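Local coordinates for protein aminoglycoside N(3)-acetyltransferase III (Serratia marcescens, PDB 7LAO) that transfers the acetyl group of acetyl-CoA to the 3-amino group of 2-deoxystreptamine antibiotics such as gentamicin, conferring resistance to them, at residues A229-E234 with V257-T262; G236-G241 with P247-E252. One frame throughout, in Å; residues are numbered along the deposited sequence.

Contact 1 (A229-E234 with V257-T262)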
ATOM      1  N   ALA A 229     -12.482  -8.111   1.474  1.00 28.79           N
ATOM      2  CA  ALA A 229     -11.596  -9.096   0.873  1.00 24.52           C
ATOM      3  C   ALA A 229     -12.076 -10.498   1.154  1.00 23.99           C
ATOM      4  O   ALA A 229     -12.061 -11.353   0.262  1.00 29.60           O
ATOM      5  CB  ALA A 229     -10.162  -8.919   1.392  1.00 26.30           C
ATOM      6  N   LYS A 230     -12.488 -10.763   2.391  1.00 25.75           N
ATOM      7  CA  LYS A 230     -13.018 -12.087   2.704  1.00 27.27           C
ATOM      8  C   LYS A 230     -14.238 -12.412   1.851  1.00 38.78           C
ATOM      9  O   LYS A 230     -14.386 -13.542   1.354  1.00 33.12           O
ATOM     10  CB  LYS A 230     -13.375 -12.183   4.185  1.00 39.27           C
ATOM     11  CG  LYS A 230     -12.196 -12.136   5.131  1.00 44.97           C
ATOM     12  CD  LYS A 230     -12.655 -11.716   6.532  1.00 58.24           C
ATOM     13  CE  LYS A 230     -12.900 -12.885   7.421  1.00 64.81           C
ATOM     14  NZ  LYS A 230     -11.579 -13.313   7.967  1.00 72.66           N
ATOM     15  N   ALA A 231     -15.166 -11.458   1.732  1.00 29.57           N
ATOM     16  CA  ALA A 231     -16.344 -11.694   0.906  1.00 28.50           C
ATOM     17  C   ALA A 231     -15.952 -11.891  -0.550  1.00 27.22           C
ATOM     18  O   ALA A 231     -16.506 -12.775  -1.221  1.00 28.19           O
ATOM     19  CB  ALA A 231     -17.344 -10.534   1.028  1.00 29.18           C
ATOM     20  N   TYR A 232     -14.934 -11.137  -1.035  1.00 25.25           N
ATOM     21  CA  TYR A 232     -14.504 -11.302  -2.421  1.00 24.30           C
ATOM     22  C   TYR A 232     -13.884 -12.675  -2.644  1.00 33.02           C
ATOM     23  O   TYR A 232     -14.118 -13.321  -3.679  1.00 25.85           O
ATOM     24  CB  TYR A 232     -13.504 -10.201  -2.821  1.00 22.74           C
ATOM     25  CG  TYR A 232     -13.009 -10.307  -4.250  1.00 26.08           C
ATOM     26  CD1 TYR A 232     -13.786  -9.847  -5.332  1.00 26.66           C
ATOM     27  CD2 TYR A 232     -11.726 -10.838  -4.526  1.00 24.55           C
ATOM     28  CE1 TYR A 232     -13.314  -9.953  -6.675  1.00 24.78           C
ATOM     29  CE2 TYR A 232     -11.252 -10.912  -5.836  1.00 21.91           C
ATOM     30  CZ  TYR A 232     -12.024 -10.469  -6.886  1.00 24.26           C
ATOM     31  OH  TYR A 232     -11.531 -10.627  -8.166  1.00 27.88           O
ATOM     32  N   VAL A 233     -13.107 -13.150  -1.673  1.00 25.46           N
ATOM     33  CA  VAL A 233     -12.465 -14.452  -1.849  1.00 25.93           C
ATOM     34  C   VAL A 233     -13.462 -15.590  -2.148  1.00 33.10           C
ATOM     35  O   VAL A 233     -13.129 -16.526  -2.884  1.00 27.17           O
ATOM     36  CB  VAL A 233     -11.579 -14.740  -0.618  1.00 26.05           C
ATOM     37  CG1 VAL A 233     -11.339 -16.318  -0.416  1.00 27.04           C
ATOM     38  CG2 VAL A 233     -10.293 -13.971  -0.743  1.00 27.38           C
ATOM     39  N   GLU A 234     -14.711 -15.503  -1.657  1.00 31.47           N
ATOM     40  CA  GLU A 234     -15.664 -16.574  -1.896  1.00 35.20           C
ATOM     41  C   GLU A 234     -15.950 -16.806  -3.383  1.00 38.72           C
ATOM     42  O   GLU A 234     -16.305 -17.931  -3.777  1.00 33.34           O
ATOM     43  CB  GLU A 234     -16.948 -16.278  -1.127  1.00 32.69           C
ATOM     44  CG  GLU A 234     -16.772 -16.272   0.380  1.00 49.32           C
ATOM     45  CD  GLU A 234     -18.109 -16.206   1.123  1.00 63.28           C
ATOM     46  OE1 GLU A 234     -19.103 -15.742   0.518  1.00 62.48           O
ATOM     47  OE2 GLU A 234     -18.169 -16.634   2.297  1.00 63.24           O
ATOM     48  N   VAL A 257     -11.731  -3.920  -6.462  1.00 27.96           N
ATOM     49  CA  VAL A 257     -12.242  -2.599  -6.169  1.00 28.46           C
ATOM     50  C   VAL A 257     -13.701  -2.507  -6.611  1.00 25.94           C
ATOM     51  O   VAL A 257     -14.550  -1.968  -5.897  1.00 28.20           O
ATOM     52  CB  VAL A 257     -11.347  -1.538  -6.846  1.00 29.42           C
ATOM     53  CG1 VAL A 257     -12.075  -0.180  -6.980  1.00 29.83           C
ATOM     54  CG2 VAL A 257     -10.082  -1.385  -6.028  1.00 24.85           C
ATOM     55  N   SER A 258     -14.013  -3.011  -7.803  1.00 26.83           N
ATOM     56  CA  SER A 258     -15.407  -2.965  -8.278  1.00 28.71           C
ATOM     57  C   SER A 258     -16.324  -3.776  -7.349  1.00 28.27           C
ATOM     58  O   SER A 258     -17.400  -3.316  -6.942  1.00 29.51           O
ATOM     59  CB  SER A 258     -15.463  -3.514  -9.695  1.00 39.94           C
ATOM     60  OG  SER A 258     -16.800  -3.541 -10.144  1.00 59.50           O
ATOM     61  N   PHE A 259     -15.844  -4.959  -6.929  1.00 26.91           N
ATOM     62  CA  PHE A 259     -16.579  -5.735  -5.942  1.00 30.07           C
ATOM     63  C   PHE A 259     -16.788  -4.932  -4.675  1.00 26.54           C
ATOM     64  O   PHE A 259     -17.881  -4.909  -4.111  1.00 27.77           O
ATOM     65  CB  PHE A 259     -15.828  -7.027  -5.604  1.00 30.54           C
ATOM     66  CG  PHE A 259     -16.510  -7.821  -4.525  1.00 34.38           C
ATOM     67  CD1 PHE A 259     -16.212  -7.638  -3.176  1.00 28.57           C
ATOM     68  CD2 PHE A 259     -17.535  -8.713  -4.871  1.00 34.84           C
ATOM     69  CE1 PHE A 259     -16.942  -8.423  -2.189  1.00 28.16           C
ATOM     70  CE2 PHE A 259     -18.188  -9.462  -3.899  1.00 39.94           C
ATOM     71  CZ  PHE A 259     -17.892  -9.297  -2.583  1.00 27.77           C
ATOM     72  N   GLY A 260     -15.730  -4.294  -4.193  1.00 25.42           N
ATOM     73  CA  GLY A 260     -15.814  -3.551  -2.949  1.00 31.28           C
ATOM     74  C   GLY A 260     -16.814  -2.405  -3.025  1.00 33.40           C
ATOM     75  O   GLY A 260     -17.558  -2.160  -2.070  1.00 28.38           O
ATOM     76  N   VAL A 261     -16.870  -1.716  -4.168  1.00 31.72           N
ATOM     77  CA  VAL A 261     -17.833  -0.623  -4.308  1.00 36.98           C
ATOM     78  C   VAL A 261     -19.258  -1.192  -4.297  1.00 35.47           C
ATOM     79  O   VAL A 261     -20.145  -0.673  -3.614  1.00 35.47           O
ATOM     80  CB  VAL A 261     -17.529   0.205  -5.584  1.00 31.45           C
ATOM     81  CG1 VAL A 261     -18.592   1.309  -5.825  1.00 37.01           C
ATOM     82  CG2 VAL A 261     -16.177   0.879  -5.494  1.00 30.71           C
ATOM     83  N   THR A 262     -19.473  -2.288  -5.029  1.00 31.63           N
ATOM     84  CA  THR A 262     -20.763  -2.968  -5.060  1.00 34.04           C
ATOM     85  C   THR A 262     -21.175  -3.434  -3.665  1.00 36.41           C
ATOM     86  O   THR A 262     -22.313  -3.230  -3.235  1.00 35.22           O
ATOM     87  CB  THR A 262     -20.660  -4.180  -6.002  1.00 46.49           C
ATOM     88  OG1 THR A 262     -20.248  -3.740  -7.300  1.00 56.62           O
ATOM     89  CG2 THR A 262     -21.992  -4.934  -6.106  1.00 45.96           C
TER
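Phe259 reaches from helix 253-268 to helix 224-233 and lays its ring against Tyr232 and Ala231, making a small helix-helix contact of the antibiotic N-acetyltransferase fold. These two helices flank the hairpin of strands 239-243 and 246-252 in the sequence, one leading into it and one following it. The nearest CA atoms are those of Tyr232 and Phe259, 6.9 Å apart, and no hydrogen bond crosses between the segments.

The aromatic pair carries most of the contact. It is an offset edge-to-face arrangement: the edge of the Tyr232 ring is turned toward the face of Phe259, with the planes at 67° and the centroids 5.4 Å apart. Tyr232 CD1 leads, 3.5 Å from Phe259 CG. Phe259 starts with CG anti to the backbone N (chi1 176°), which sends its ring straight across to the other helix.

Further carbons add to this. Tyr232 CB sits over the Phe259 face in a CH-pi contact, 4.1 Å from the ring centroid, while Phe259 CE1 and CZ, at the outer end of that ring, lie against the backbone at Tyr232 N and Ala231 C.

The one polar group of the trio looks elsewhere: Tyr232 OH hydrogen-bonds Asp255 OD1, one turn before Phe259 on its own helix, so the phenol is held at its far end as well as along its edge. Ala231, which also touches Tyr263 of helix 253-268, closes the contact with its methyl: Ala231 CB lies 3.9 Å from Phe259 CZ.

Contact 2 (G236-G241 with P247-E252)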
ATOM      1  N   GLY A 236     -13.880 -17.075  -5.759  1.00 28.89           N
ATOM      2  CA  GLY A 236     -12.921 -17.988  -6.360  1.00 30.75           C
ATOM      3  C   GLY A 236     -12.264 -17.423  -7.610  1.00 28.30           C
ATOM      4  O   GLY A 236     -11.797 -18.195  -8.452  1.00 30.29           O
ATOM      5  N   ARG A 237     -12.238 -16.090  -7.765  1.00 26.81           N
ATOM      6  CA  ARG A 237     -11.602 -15.446  -8.942  1.00 27.63           C
ATOM      7  C   ARG A 237     -10.120 -15.206  -8.754  1.00 28.28           C
ATOM      8  O   ARG A 237      -9.370 -15.215  -9.726  1.00 25.51           O
ATOM      9  CB  ARG A 237     -12.227 -14.065  -9.239  1.00 26.32           C
ATOM     10  CG  ARG A 237     -13.751 -14.175  -9.569  1.00 28.58           C
ATOM     11  CD  ARG A 237     -14.318 -12.735  -9.742  1.00 28.53           C
ATOM     12  NE  ARG A 237     -15.712 -12.798 -10.158  1.00 31.09           N
ATOM     13  CZ  ARG A 237     -16.407 -11.748 -10.544  1.00 38.38           C
ATOM     14  NH1 ARG A 237     -15.837 -10.530 -10.567  1.00 33.97           N
ATOM     15  NH2 ARG A 237     -17.676 -11.922 -10.894  1.00 41.97           N
ATOM     16  N   HIS A 238      -9.699 -15.008  -7.523  1.00 27.82           N
ATOM     17  CA  HIS A 238      -8.309 -14.732  -7.188  1.00 25.69           C
ATOM     18  C   HIS A 238      -7.504 -16.034  -7.257  1.00 27.08           C
ATOM     19  O   HIS A 238      -8.058 -17.106  -7.455  1.00 26.45           O
ATOM     20  CB  HIS A 238      -8.263 -14.163  -5.780  1.00 27.17           C
ATOM     21  CG  HIS A 238      -8.658 -15.189  -4.776  1.00 28.54           C
ATOM     22  ND1 HIS A 238      -9.965 -15.640  -4.649  1.00 26.97           N
ATOM     23  CD2 HIS A 238      -7.908 -15.956  -3.946  1.00 31.97           C
ATOM     24  CE1 HIS A 238     -10.001 -16.611  -3.750  1.00 30.24           C
ATOM     25  NE2 HIS A 238      -8.766 -16.825  -3.307  1.00 26.99           N
ATOM     26  N   ARG A 239      -6.178 -15.939  -7.083  1.00 22.09           N
ATOM     27  CA  ARG A 239      -5.306 -17.111  -7.044  1.00 31.30           C
ATOM     28  C   ARG A 239      -4.660 -17.203  -5.671  1.00 27.71           C
ATOM     29  O   ARG A 239      -4.324 -16.174  -5.064  1.00 29.38           O
ATOM     30  CB  ARG A 239      -4.191 -17.027  -8.099  1.00 36.50           C
ATOM     31  CG  ARG A 239      -4.683 -16.966  -9.549  1.00 33.43           C
ATOM     32  CD  ARG A 239      -4.953 -18.388 -10.078  1.00 39.02           C
ATOM     33  NE  ARG A 239      -3.676 -19.048 -10.283  1.00 46.49           N
ATOM     34  CZ  ARG A 239      -2.973 -18.996 -11.415  1.00 46.18           C
ATOM     35  NH1 ARG A 239      -3.448 -18.339 -12.465  1.00 51.18           N
ATOM     36  NH2 ARG A 239      -1.796 -19.600 -11.498  1.00 40.82           N
ATOM     37  N   GLU A 240      -4.437 -18.429  -5.226  1.00 26.14           N
ATOM     38  CA  GLU A 240      -3.754 -18.731  -3.964  1.00 28.15           C
ATOM     39  C   GLU A 240      -2.634 -19.712  -4.227  1.00 28.03           C
ATOM     40  O   GLU A 240      -2.744 -20.571  -5.104  1.00 27.50           O
ATOM     41  CB  GLU A 240      -4.712 -19.400  -2.905  1.00 25.67           C
ATOM     42  CG  GLU A 240      -5.967 -18.533  -2.578  1.00 38.63           C
ATOM     43  CD  GLU A 240      -6.859 -19.107  -1.497  1.00 39.21           C
ATOM     44  OE1 GLU A 240      -6.389 -19.945  -0.692  1.00 34.41           O
ATOM     45  OE2 GLU A 240      -8.052 -18.727  -1.443  1.00 36.35           O
ATOM     46  N   GLY A 241      -1.575 -19.634  -3.416  1.00 26.07           N
ATOM     47  CA  GLY A 241      -0.526 -20.632  -3.489  1.00 27.78           C
ATOM     48  C   GLY A 241       0.588 -20.201  -2.560  1.00 35.29           C
ATOM     49  O   GLY A 241       0.538 -19.122  -1.960  1.00 32.41           O
ATOM     50  N   PRO A 247       1.812 -18.645   2.692  1.00 37.73           N
ATOM     51  CA  PRO A 247       0.518 -18.616   1.977  1.00 37.30           C
ATOM     52  C   PRO A 247       0.313 -17.266   1.299  1.00 43.17           C
ATOM     53  O   PRO A 247       0.495 -16.208   1.914  1.00 39.32           O
ATOM     54  CB  PRO A 247      -0.518 -18.817   3.080  1.00 34.45           C
ATOM     55  CG  PRO A 247       0.198 -18.491   4.356  1.00 48.95           C
ATOM     56  CD  PRO A 247       1.636 -18.909   4.131  1.00 45.15           C
ATOM     57  N   SER A 248      -0.069 -17.297   0.037  1.00 27.39           N
ATOM     58  CA  SER A 248      -0.027 -16.060  -0.728  1.00 25.61           C
ATOM     59  C   SER A 248      -1.275 -15.924  -1.589  1.00 24.81           C
ATOM     60  O   SER A 248      -1.932 -16.923  -1.914  1.00 27.05           O
ATOM     61  CB  SER A 248       1.253 -15.966  -1.576  1.00 25.77           C
ATOM     62  OG  SER A 248       2.401 -15.806  -0.738  1.00 29.70           O
ATOM     63  N   TYR A 249      -1.609 -14.670  -1.919  1.00 24.88           N
ATOM     64  CA  TYR A 249      -2.789 -14.337  -2.725  1.00 31.56           C
ATOM     65  C   TYR A 249      -2.388 -13.414  -3.859  1.00 28.32           C
ATOM     66  O   TYR A 249      -1.523 -12.534  -3.691  1.00 22.75           O
ATOM     67  CB  TYR A 249      -3.862 -13.594  -1.938  1.00 26.13           C
ATOM     68  CG  TYR A 249      -4.486 -14.357  -0.804  1.00 25.35           C
ATOM     69  CD1 TYR A 249      -3.802 -14.550   0.399  1.00 26.82           C
ATOM     70  CD2 TYR A 249      -5.793 -14.866  -0.930  1.00 28.23           C
ATOM     71  CE1 TYR A 249      -4.394 -15.244   1.454  1.00 38.14           C
ATOM     72  CE2 TYR A 249      -6.380 -15.549   0.116  1.00 29.30           C
ATOM     73  CZ  TYR A 249      -5.697 -15.738   1.299  1.00 34.85           C
ATOM     74  OH  TYR A 249      -6.279 -16.426   2.325  1.00 42.95           O
ATOM     75  N   LEU A 250      -3.041 -13.585  -5.007  1.00 25.48           N
ATOM     76  CA  LEU A 250      -2.904 -12.627  -6.094  1.00 20.58           C
ATOM     77  C   LEU A 250      -4.325 -12.234  -6.555  1.00 24.10           C
ATOM     78  O   LEU A 250      -5.128 -13.101  -6.948  1.00 22.44           O
ATOM     79  CB  LEU A 250      -2.046 -13.178  -7.251  1.00 21.01           C
ATOM     80  CG  LEU A 250      -1.783 -12.208  -8.438  1.00 21.56           C
ATOM     81  CD1 LEU A 250      -0.947 -10.981  -8.081  1.00 21.82           C
ATOM     82  CD2 LEU A 250      -1.180 -12.966  -9.645  1.00 28.61           C
ATOM     83  N   PHE A 251      -4.638 -10.948  -6.423  1.00 22.46           N
ATOM     84  CA  PHE A 251      -5.935 -10.334  -6.759  1.00 24.12           C
ATOM     85  C   PHE A 251      -5.811  -9.365  -7.928  1.00 29.31           C
ATOM     86  O   PHE A 251      -4.874  -8.551  -7.990  1.00 23.85           O
ATOM     87  CB  PHE A 251      -6.469  -9.523  -5.575  1.00 22.14           C
ATOM     88  CG  PHE A 251      -6.650 -10.282  -4.329  1.00 27.94           C
ATOM     89  CD1 PHE A 251      -7.710 -11.155  -4.206  1.00 25.39           C
ATOM     90  CD2 PHE A 251      -5.800 -10.093  -3.231  1.00 28.49           C
ATOM     91  CE1 PHE A 251      -7.946 -11.875  -3.029  1.00 29.17           C
ATOM     92  CE2 PHE A 251      -6.022 -10.825  -2.027  1.00 30.63           C
ATOM     93  CZ  PHE A 251      -7.081 -11.688  -1.931  1.00 33.52           C
ATOM     94  N   GLU A 252      -6.815  -9.370  -8.815  1.00 26.53           N
ATOM     95  CA  GLU A 252      -6.923  -8.365  -9.872  1.00 23.28           C
ATOM     96  C   GLU A 252      -7.489  -7.089  -9.274  1.00 24.35           C
ATOM     97  O   GLU A 252      -8.606  -7.109  -8.714  1.00 27.40           O
ATOM     98  CB  GLU A 252      -7.827  -8.871 -10.993  1.00 33.08           C
ATOM     99  CG  GLU A 252      -7.774  -8.069 -12.226  1.00 50.47           C
ATOM    100  CD  GLU A 252      -9.135  -7.918 -12.894  1.00 57.05           C
ATOM    101  OE1 GLU A 252      -9.627  -6.768 -13.008  1.00 55.71           O
ATOM    102  OE2 GLU A 252      -9.712  -8.958 -13.293  1.00 62.96           O
TER
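His238 leans against Phe251 and Tyr249 where the antiparallel hairpin of strands 239-243 and 246-252 begins. His238 CB is 3.4 Å from Phe251 CD1 and also touches Leu250 O. With chi1 at 67°, CG stands between the backbone N and the carbonyl carbon, and the imidazole runs alongside both aromatic side chains. CG meets Phe251 CE1; His238 CD2 comes in at the edge of the Tyr249 ring, 3.8 Å from Tyr249 CD2. CE1 packs against Val233 O of helix 224-233. At the tip, His238 NE2 donates to Glu240 OE2 over 2.8 Å, almost perfectly straight (179°) and in the imidazole plane; Glu240 OE2 accepts through its anti lone pair. That bond probably fixes the ring's rotation, while Glu240 itself lies beside Tyr249.

The backbones pair in register. Arg239 and Leu250 exchange two bonds, Arg239 N to Leu250 O at 3.0 Å and Leu250 N to Arg239 O at 2.9 Å. Gly241 N donates to Ser248 O, but the return bond from Ser248 N to Gly241 O is weak.

Strand 239-243 forms one border of the mixed sheet, and strand 246-252 separates it from strand 157-161. Helix 224-233 packs on His238 and Phe251, while helix 6-16 meets Ser248 and Leu250 through Leu16.

Overall arrangement
Contact 1 and contact 2 follow one continuous run of chain: helix 224-233, the hairpin, then helix 253-268, with contact 2 joining the hairpin strands and contact 1 the helices before and after them. Their centres are 13 Å apart, and each lies about 17 Å from the centre of the chain. Both are partly buried, neither a deep core nor plain surface. Contact 1 depends on apolar and aromatic packing, whereas contact 2 combines a backbone ladder with an aromatic cluster and a histidine-carboxylate bond at the sheet's border. They meet where Tyr232 and Val233 pack on Phe251, and Asp255, the partner of Tyr232, also forms a salt bridge with Arg237.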